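Local coordinates for protein insensitive (Drosophila melanogaster, PDB 4IX7) that binds palindromic DNA sites through its BEN domain and represses genes of neural development, acting as a transcriptional repressor and as a corepressor for suppressor of hairless, at residues 30-35 with 96-101; 22-27 with 78-83; 12-17 with 35-40. One frame throughout, in Å; residues are numbered along the deposited sequence.

Contact 1: 30-35 with 96-101; sequences ATRKLL and TTKCAD. With nucleotides of chain B; nucleotides of chain A.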
# COMPACT_ATOMS: atom_id res chain seq x y z
N ALA C 30 -0.80 14.60 -7.30
CA ALA C 30 -2.07 15.12 -7.83
C ALA C 30 -3.17 14.99 -6.78
O ALA C 30 -3.95 15.92 -6.54
CB ALA C 30 -2.45 14.39 -9.11
N THR C 31 -3.19 13.83 -6.13
CA THR C 31 -4.17 13.53 -5.09
C THR C 31 -4.01 14.48 -3.91
O THR C 31 -4.99 15.06 -3.42
CB THR C 31 -4.03 12.07 -4.65
OG1 THR C 31 -4.24 11.23 -5.78
CG2 THR C 31 -5.07 11.71 -3.59
N ARG C 32 -2.78 14.69 -3.47
CA ARG C 32 -2.52 15.59 -2.36
C ARG C 32 -3.00 17.00 -2.66
O ARG C 32 -3.61 17.66 -1.82
CB ARG C 32 -1.02 15.62 -2.00
CG ARG C 32 -0.52 14.33 -1.38
CD ARG C 32 0.99 14.35 -1.18
NE ARG C 32 1.43 13.14 -0.50
CZ ARG C 32 1.55 13.04 0.82
NH1 ARG C 32 1.94 11.89 1.36
NH2 ARG C 32 1.29 14.08 1.60
N LYS C 33 -2.73 17.47 -3.88
CA LYS C 33 -3.13 18.83 -4.23
C LYS C 33 -4.64 18.99 -4.21
O LYS C 33 -5.17 19.98 -3.69
CB LYS C 33 -2.57 19.25 -5.60
CG LYS C 33 -2.89 20.70 -5.97
CD LYS C 33 -2.39 21.68 -4.90
CE LYS C 33 -2.35 23.11 -5.44
NZ LYS C 33 -1.86 24.10 -4.43
N LEU C 34 -5.35 18.01 -4.78
CA LEU C 34 -6.81 18.08 -4.76
C LEU C 34 -7.30 18.07 -3.32
O LEU C 34 -8.20 18.83 -2.97
CB LEU C 34 -7.42 16.92 -5.56
CG LEU C 34 -7.19 16.96 -7.07
CD1 LEU C 34 -7.60 15.65 -7.72
CD2 LEU C 34 -7.98 18.12 -7.67
N LEU C 35 -6.73 17.20 -2.49
CA LEU C 35 -7.16 17.12 -1.09
C LEU C 35 -7.05 18.43 -0.33
O LEU C 35 -7.98 18.80 0.39
CB LEU C 35 -6.39 16.03 -0.34
CG LEU C 35 -6.78 14.58 -0.65
CD1 LEU C 35 -5.73 13.67 -0.04
CD2 LEU C 35 -8.18 14.22 -0.15
N THR C 96 -5.02 8.07 2.19
CA THR C 96 -4.68 7.56 3.52
C THR C 96 -3.40 8.19 4.04
O THR C 96 -3.32 8.63 5.19
CB THR C 96 -4.53 6.01 3.50
OG1 THR C 96 -5.79 5.39 3.18
CG2 THR C 96 -4.01 5.50 4.84
N THR C 97 -2.40 8.26 3.17
CA THR C 97 -1.11 8.79 3.56
C THR C 97 -1.21 10.28 3.87
O THR C 97 -0.68 10.75 4.87
CB THR C 97 -0.06 8.56 2.47
OG1 THR C 97 -0.02 7.17 2.11
CG2 THR C 97 1.32 8.99 2.98
N LYS C 98 -1.91 11.02 3.02
CA LYS C 98 -2.04 12.46 3.24
C LYS C 98 -2.78 12.77 4.55
O LYS C 98 -2.40 13.70 5.28
CB LYS C 98 -2.74 13.12 2.04
CG LYS C 98 -3.00 14.62 2.21
CD LYS C 98 -1.71 15.37 2.57
CE LYS C 98 -1.88 16.86 2.39
NZ LYS C 98 -0.67 17.64 2.82
N CYS C 99 -3.83 12.01 4.84
CA CYS C 99 -4.55 12.17 6.10
C CYS C 99 -3.62 11.92 7.28
O CYS C 99 -3.65 12.65 8.27
CB CYS C 99 -5.75 11.22 6.18
SG CYS C 99 -7.10 11.71 5.10
N ALA C 100 -2.80 10.88 7.19
CA ALA C 100 -1.84 10.57 8.25
C ALA C 100 -0.80 11.67 8.38
O ALA C 100 -0.41 12.04 9.49
CB ALA C 100 -1.18 9.23 7.98
N ASP C 101 -0.36 12.23 7.25
CA ASP C 101 0.60 13.33 7.26
C ASP C 101 0.04 14.57 7.96
O ASP C 101 0.72 15.23 8.76
CB ASP C 101 1.02 13.69 5.83
CG ASP C 101 1.85 12.60 5.15
OD1 ASP C 101 2.42 11.73 5.85
OD2 ASP C 101 1.97 12.63 3.91
P DT B 3 3.43 17.55 0.10
OP1 DT B 3 3.25 18.14 -1.24
OP2 DT B 3 2.30 17.26 0.98
O5' DT B 3 4.23 16.16 -0.09
C5' DT B 3 5.35 16.17 -0.93
C4' DT B 3 5.99 14.81 -0.88
O4' DT B 3 6.55 14.61 0.45
C3' DT B 3 5.04 13.64 -1.11
O3' DT B 3 5.51 12.92 -2.26
C2' DT B 3 5.10 12.84 0.19
C1' DT B 3 6.45 13.23 0.76
N1 DT B 3 6.59 13.12 2.23
C2 DT B 3 7.70 12.47 2.74
O2 DT B 3 8.56 11.96 2.03
N3 DT B 3 7.75 12.43 4.11
C4 DT B 3 6.85 12.99 4.99
O4 DT B 3 6.99 12.90 6.21
C5 DT B 3 5.73 13.66 4.39
C7 DT B 3 4.68 14.30 5.25
C6 DT B 3 5.65 13.71 3.06
P DC B 4 4.70 11.65 -2.80
OP1 DC B 4 4.99 11.51 -4.25
OP2 DC B 4 3.31 11.74 -2.31
O5' DC B 4 5.35 10.43 -2.01
C5' DC B 4 6.74 10.18 -2.21
C4' DC B 4 7.18 9.14 -1.21
O4' DC B 4 7.02 9.66 0.13
C3' DC B 4 6.34 7.86 -1.21
O3' DC B 4 7.13 6.89 -1.88
C2' DC B 4 6.11 7.53 0.27
C1' DC B 4 6.98 8.54 0.99
N1 DC B 4 6.41 9.04 2.27
C2 DC B 4 7.07 8.76 3.47
O2 DC B 4 8.11 8.11 3.43
N3 DC B 4 6.55 9.22 4.63
C4 DC B 4 5.41 9.93 4.63
N4 DC B 4 4.93 10.37 5.80
C5 DC B 4 4.71 10.20 3.41
C6 DC B 4 5.24 9.75 2.27
P DA A 7 -8.20 3.96 6.20
OP1 DA A 7 -9.55 4.55 6.35
OP2 DA A 7 -7.17 4.61 5.35
O5' DA A 7 -7.54 3.80 7.62
C5' DA A 7 -8.35 3.29 8.67
C4' DA A 7 -7.56 3.34 9.96
O4' DA A 7 -6.58 2.25 9.94
C3' DA A 7 -6.78 4.62 10.23
O3' DA A 7 -6.75 4.83 11.65
C2' DA A 7 -5.37 4.31 9.70
C1' DA A 7 -5.27 2.80 9.96
N9 DA A 7 -4.48 2.06 8.97
C8 DA A 7 -4.45 2.25 7.61
N7 DA A 7 -3.62 1.44 6.98
C5 DA A 7 -3.08 0.66 8.00
C6 DA A 7 -2.13 -0.38 8.00
N6 DA A 7 -1.54 -0.85 6.88
N1 DA A 7 -1.81 -0.93 9.19
C2 DA A 7 -2.39 -0.47 10.31
N3 DA A 7 -3.30 0.51 10.43
C4 DA A 7 -3.59 1.05 9.23
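R32 joins helix 27-38 to helix 88-112 at the DNA-binding face of the BEN domain. The axes of 30-35 and 96-101 come within 10.2 Å and cross at -55°. R32 was modelled in two conformers, of which one is described. From CB, CG lies anti to the carbonyl carbon (chi1 -69°), and the chain then runs extended to NE. CD passes beside the phosphates of DT3 and DC4 of chain B. NE donates a hydrogen bond to OP2 of DC4 of chain B, 3.0 Å away. The guanidinium around CZ is sandwiched. C2' of DT3 of chain B lies over one face and the CA and CB of K98 over the opposite one, while T97 CG2 meets it obliquely. At the tip, two nitrogens grip one carboxylate oxygen. NH1 is 2.7 Å from D101 OD2 and meets it nearly along the C-O axis. D101 OD2 receives NH2 on its anti lone pair at 2.8 Å. NH2 also makes a weak hydrogen bond to OP2 of DT3 of chain B. The two flat groups are nearly coplanar, so this salt bridge fixes the turn of the carboxylate. The other oxygen is then presented to a base: N4 of DC4 of chain B donates to D101 OD1 at 2.9 Å with an almost straight bond, 176°. Such a direct base contact is consistent with sequence-specific recognition. The thymine methyl C7 of DT3 of chain B packs 3.3 Å from D101 CG. K98 slides past L35, with CG 3.7 Å from L35 CD1. Its NZ pairs with E102, which probably eases its closeness to the R32 charge. On the second DNA strand, T96 OG1 donates a hydrogen bond to OP2 of DA7 of chain A at 2.7 Å.

Contact 2: 22-27 with 78-83; sequences INWSVC and FAVTHK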
# COMPACT_ATOMS: atom_id res chain seq x y z
N ILE C 22 -1.99 21.01 -11.96
CA ILE C 22 -1.67 19.71 -11.38
C ILE C 22 -0.81 18.88 -12.33
O ILE C 22 -1.08 18.81 -13.53
CB ILE C 22 -2.96 18.95 -11.02
CG1 ILE C 22 -3.65 19.65 -9.85
CG2 ILE C 22 -2.67 17.51 -10.66
CD1 ILE C 22 -5.03 19.10 -9.56
N ASN C 23 0.25 18.26 -11.80
CA ASN C 23 1.02 17.32 -12.60
C ASN C 23 0.36 15.95 -12.51
O ASN C 23 0.53 15.22 -11.53
CB ASN C 23 2.47 17.25 -12.13
CG ASN C 23 3.33 16.33 -12.98
OD1 ASN C 23 2.86 15.80 -14.00
ND2 ASN C 23 4.58 16.13 -12.58
N TRP C 24 -0.40 15.61 -13.55
CA TRP C 24 -1.15 14.37 -13.56
C TRP C 24 -0.26 13.15 -13.85
O TRP C 24 -0.76 12.04 -14.00
CB TRP C 24 -2.31 14.46 -14.55
CG TRP C 24 -3.25 15.61 -14.26
CD1 TRP C 24 -3.29 16.83 -14.89
CD2 TRP C 24 -4.29 15.65 -13.27
NE1 TRP C 24 -4.28 17.61 -14.35
CE2 TRP C 24 -4.90 16.91 -13.35
CE3 TRP C 24 -4.75 14.73 -12.32
CZ2 TRP C 24 -5.96 17.28 -12.53
CZ3 TRP C 24 -5.79 15.10 -11.49
CH2 TRP C 24 -6.39 16.36 -11.61
N SER C 25 1.05 13.35 -13.93
CA SER C 25 1.96 12.23 -14.16
C SER C 25 2.39 11.57 -12.86
O SER C 25 2.92 10.46 -12.86
CB SER C 25 3.19 12.67 -14.95
OG SER C 25 4.05 13.47 -14.16
N VAL C 26 2.17 12.26 -11.74
CA VAL C 26 2.49 11.72 -10.42
C VAL C 26 1.23 11.63 -9.56
O VAL C 26 0.80 12.63 -8.98
CB VAL C 26 3.56 12.55 -9.68
CG1 VAL C 26 3.93 11.88 -8.35
CG2 VAL C 26 4.80 12.73 -10.56
N CYS C 27 0.66 10.43 -9.51
CA CYS C 27 -0.64 10.17 -8.89
C CYS C 27 -0.75 10.75 -7.49
O CYS C 27 -1.72 11.45 -7.17
CB CYS C 27 -0.92 8.66 -8.85
SG CYS C 27 -2.39 8.16 -7.88
N PHE C 78 -12.30 9.73 -9.13
CA PHE C 78 -12.69 9.86 -10.54
C PHE C 78 -11.67 10.67 -11.33
O PHE C 78 -11.19 10.24 -12.38
CB PHE C 78 -14.08 10.48 -10.66
CG PHE C 78 -14.55 10.62 -12.08
CD1 PHE C 78 -15.31 9.62 -12.67
CD2 PHE C 78 -14.24 11.75 -12.83
CE1 PHE C 78 -15.75 9.74 -13.98
CE2 PHE C 78 -14.67 11.88 -14.14
CZ PHE C 78 -15.43 10.88 -14.71
N ALA C 79 -11.33 11.85 -10.82
CA ALA C 79 -10.44 12.75 -11.54
C ALA C 79 -9.04 12.16 -11.70
O ALA C 79 -8.47 12.18 -12.80
CB ALA C 79 -10.36 14.09 -10.84
N VAL C 80 -8.47 11.63 -10.62
CA VAL C 80 -7.09 11.16 -10.67
C VAL C 80 -6.96 9.90 -11.53
O VAL C 80 -6.06 9.79 -12.35
CB VAL C 80 -6.49 10.94 -9.25
CG1 VAL C 80 -5.08 10.35 -9.35
CG2 VAL C 80 -6.45 12.25 -8.49
N THR C 81 -7.88 8.96 -11.37
CA THR C 81 -7.83 7.74 -12.19
C THR C 81 -8.02 8.01 -13.68
O THR C 81 -7.46 7.29 -14.51
CB THR C 81 -8.83 6.66 -11.72
OG1 THR C 81 -10.17 7.15 -11.83
CG2 THR C 81 -8.54 6.26 -10.28
N HIS C 82 -8.80 9.04 -14.03
CA HIS C 82 -9.03 9.38 -15.44
C HIS C 82 -7.90 10.21 -16.05
O HIS C 82 -7.74 10.23 -17.27
CB HIS C 82 -10.36 10.11 -15.62
CG HIS C 82 -11.56 9.21 -15.55
ND1 HIS C 82 -12.00 8.65 -14.37
CD2 HIS C 82 -12.40 8.77 -16.51
CE1 HIS C 82 -13.06 7.90 -14.61
NE2 HIS C 82 -13.33 7.96 -15.90
N LYS C 83 -7.12 10.88 -15.22
CA LYS C 83 -6.08 11.78 -15.73
C LYS C 83 -4.66 11.27 -15.50
O LYS C 83 -3.72 11.68 -16.19
CB LYS C 83 -6.24 13.19 -15.14
CG LYS C 83 -7.51 13.89 -15.58
CD LYS C 83 -7.49 15.36 -15.20
CE LYS C 83 -6.87 16.21 -16.30
NZ LYS C 83 -7.78 16.34 -17.48
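W24 has CG anti to its carbonyl carbon (chi1 -57°), and K83 makes the same choice (chi1 -66°), then bends at chi3 and chi4 to cross the face of the indole obliquely. This joins the loop before helix 27-38 to the C-terminal part of helix 70-84 in the BEN domain. The lysine works here mainly through its carbons. K83 CD sits over the six-membered ring, 3.6 Å from its centroid and 13° off the normal, a CH-pi contact. K83 CB lies 3.5 Å from W24 CE3, and K83 CE lies 3.5 Å from W24 NE1. The cation-pi term of NZ is long and at most weak. I22 CG2 covers the opposite face of the ring. The ring of F19 also meets the W24 ring. An alanine in place of W24 would probably loosen this end of helix 70-84, because K83 and I22 would lose the flat surface that separates them. At the ring edge, V80 CG2 approaches W24 CZ3 at 4.2 Å. The backbone around W24 is a type I beta turn from N23 to V26. N23 OD1 accepts from S25 N at 3.0 Å, an Asx turn, and also from S25 OG at 2.6 Å. V26 is at the N-cap position of helix 27-38. Beyond the turn, C27 turns SG anti to its backbone N and packs it 3.8 Å from V80 CG1.

Contact 3: 12-17 with 35-40; sequences TCVPAS and LVTIFD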
# COMPACT_ATOMS: atom_id res chain seq x y z
N THR C 12 -17.88 18.09 -7.27
CA THR C 12 -16.86 18.68 -6.42
C THR C 12 -15.98 19.52 -7.33
O THR C 12 -15.56 19.05 -8.39
CB THR C 12 -16.01 17.60 -5.74
OG1 THR C 12 -16.87 16.70 -5.03
CG2 THR C 12 -15.01 18.23 -4.77
N CYS C 13 -15.72 20.76 -6.94
CA CYS C 13 -14.97 21.68 -7.79
C CYS C 13 -13.69 22.21 -7.16
O CYS C 13 -13.56 22.28 -5.93
CB CYS C 13 -15.85 22.87 -8.18
SG CYS C 13 -17.30 22.43 -9.17
N VAL C 14 -12.76 22.58 -8.03
CA VAL C 14 -11.55 23.30 -7.66
C VAL C 14 -11.37 24.42 -8.67
O VAL C 14 -11.90 24.33 -9.78
CB VAL C 14 -10.30 22.37 -7.68
CG1 VAL C 14 -10.48 21.21 -6.70
CG2 VAL C 14 -10.05 21.84 -9.10
N PRO C 15 -10.64 25.49 -8.31
CA PRO C 15 -10.44 26.54 -9.31
C PRO C 15 -9.67 26.02 -10.51
O PRO C 15 -8.85 25.10 -10.37
CB PRO C 15 -9.60 27.58 -8.56
CG PRO C 15 -9.87 27.32 -7.11
CD PRO C 15 -10.03 25.83 -7.01
N ALA C 16 -9.94 26.57 -11.69
CA ALA C 16 -9.20 26.19 -12.89
C ALA C 16 -7.70 26.38 -12.70
O ALA C 16 -6.91 25.57 -13.19
CB ALA C 16 -9.69 26.97 -14.10
N SER C 17 -7.32 27.43 -11.99
CA SER C 17 -5.91 27.72 -11.75
C SER C 17 -5.23 26.54 -11.06
O SER C 17 -4.07 26.23 -11.34
CB SER C 17 -5.73 29.01 -10.95
OG SER C 17 -6.32 28.93 -9.67
N LEU C 35 -6.73 17.20 -2.49
CA LEU C 35 -7.16 17.12 -1.09
C LEU C 35 -7.05 18.43 -0.33
O LEU C 35 -7.98 18.80 0.39
CB LEU C 35 -6.39 16.03 -0.34
CG LEU C 35 -6.78 14.58 -0.65
CD1 LEU C 35 -5.73 13.67 -0.04
CD2 LEU C 35 -8.18 14.22 -0.15
N VAL C 36 -5.93 19.13 -0.46
CA VAL C 36 -5.75 20.36 0.30
C VAL C 36 -6.52 21.53 -0.31
O VAL C 36 -6.63 22.59 0.30
CB VAL C 36 -4.27 20.74 0.48
CG1 VAL C 36 -3.56 19.64 1.28
CG2 VAL C 36 -3.60 21.01 -0.87
N THR C 37 -7.05 21.32 -1.52
CA THR C 37 -7.90 22.32 -2.15
C THR C 37 -9.35 22.15 -1.71
O THR C 37 -10.08 23.12 -1.51
CB THR C 37 -7.80 22.25 -3.69
OG1 THR C 37 -6.43 22.42 -4.08
CG2 THR C 37 -8.62 23.38 -4.33
N ILE C 38 -9.75 20.90 -1.50
CA ILE C 38 -11.15 20.53 -1.28
C ILE C 38 -11.49 20.45 0.22
O ILE C 38 -12.62 20.76 0.62
CB ILE C 38 -11.46 19.20 -1.98
CG1 ILE C 38 -11.47 19.40 -3.50
CG2 ILE C 38 -12.77 18.59 -1.50
CD1 ILE C 38 -11.28 18.12 -4.28
N PHE C 39 -10.51 20.08 1.03
CA PHE C 39 -10.68 19.92 2.47
C PHE C 39 -9.72 20.82 3.22
O PHE C 39 -8.58 20.99 2.79
CB PHE C 39 -10.37 18.48 2.89
CG PHE C 39 -11.28 17.44 2.29
CD1 PHE C 39 -12.56 17.25 2.78
CD2 PHE C 39 -10.83 16.63 1.25
CE1 PHE C 39 -13.40 16.27 2.23
CE2 PHE C 39 -11.66 15.65 0.70
CZ PHE C 39 -12.94 15.47 1.19
N ASP C 40 -10.14 21.39 4.35
CA ASP C 40 -9.17 22.09 5.19
C ASP C 40 -8.25 21.09 5.90
O ASP C 40 -8.58 19.90 6.01
CB ASP C 40 -9.82 23.10 6.15
CG ASP C 40 -10.84 22.48 7.08
OD1 ASP C 40 -10.59 21.39 7.63
OD2 ASP C 40 -11.90 23.12 7.30
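T12, V14 and P15 meet T37 and I38 mainly through methyl and methylene groups. Two pairs cross at about a right angle, one crosses obliquely and one meets tip to tip. T12 crosses I38 at about a right angle. Its CG2 is 3.8 Å from I38 CD1 and 3.9 Å from I38 CG1, so one methyl lies against the CG1-CD1 arm of the isoleucine. The T12 hydroxyl OG1 is hydrogen-bonded to D75 of helix 70-84, while CG2 faces I38. V14 crosses I38 obliquely and T37 at about a right angle. Its CG1 does the work for both: it lies 3.8 Å from I38 CG1 and 3.7 Å from T37 CG2. The valine torsion (chi1 -60°) puts CG1 anti to the carbonyl carbon and leaves CG2 in the crowded position between the backbone N and the carbonyl carbon. P15 and T37 reach toward each other tip to tip, with P15 CD 3.9 Å from T37 CG2. T37 CG2 is therefore touched by two neighbouring residues of the strand. The T37 hydroxyl turns back to its own helix, where K33 O takes its hydrogen bond. I38 has CG1 anti to its carbonyl carbon (chi1 -70°), which carries CG1 and CD1 across to T12 and V14. No hydrogen bond links 12-17 to 35-40. I7 touches both V14 and I38, and K72 and I76 of helix 70-84 also pack on I38. The helix ends here: F39 N bonds to L35 O at 2.9 Å, and F39 leaves the helical conformation. The contact thus packs a small antiparallel sheet, strand 13-15 paired with strand 4-6, against the C-terminal end of helix 27-38 in the otherwise mostly helical BEN domain.

How the contacts relate
Helix 27-38 runs through all three contacts. Its middle carries contact 1, its start belongs to contact 2, and its end makes contact 3, with L35 shared by contacts 1 and 3. Contact 1 is innermost: its centre is about 4 Å from the centre of the chain, and it is buried with DNA counted. It alone is built on charge, with nucleotides completing it. Contacts 2 and 3 lie farther out, and their segments join through packing. Contact 2 is mostly buried, with K83 exposed and W24 partly so; contact 3 is partly buried. I22 and V80 of contact 2 touch A30, T31 and L34. V36 of contact 3 packs on K98. Contacts 2 and 3 do not touch.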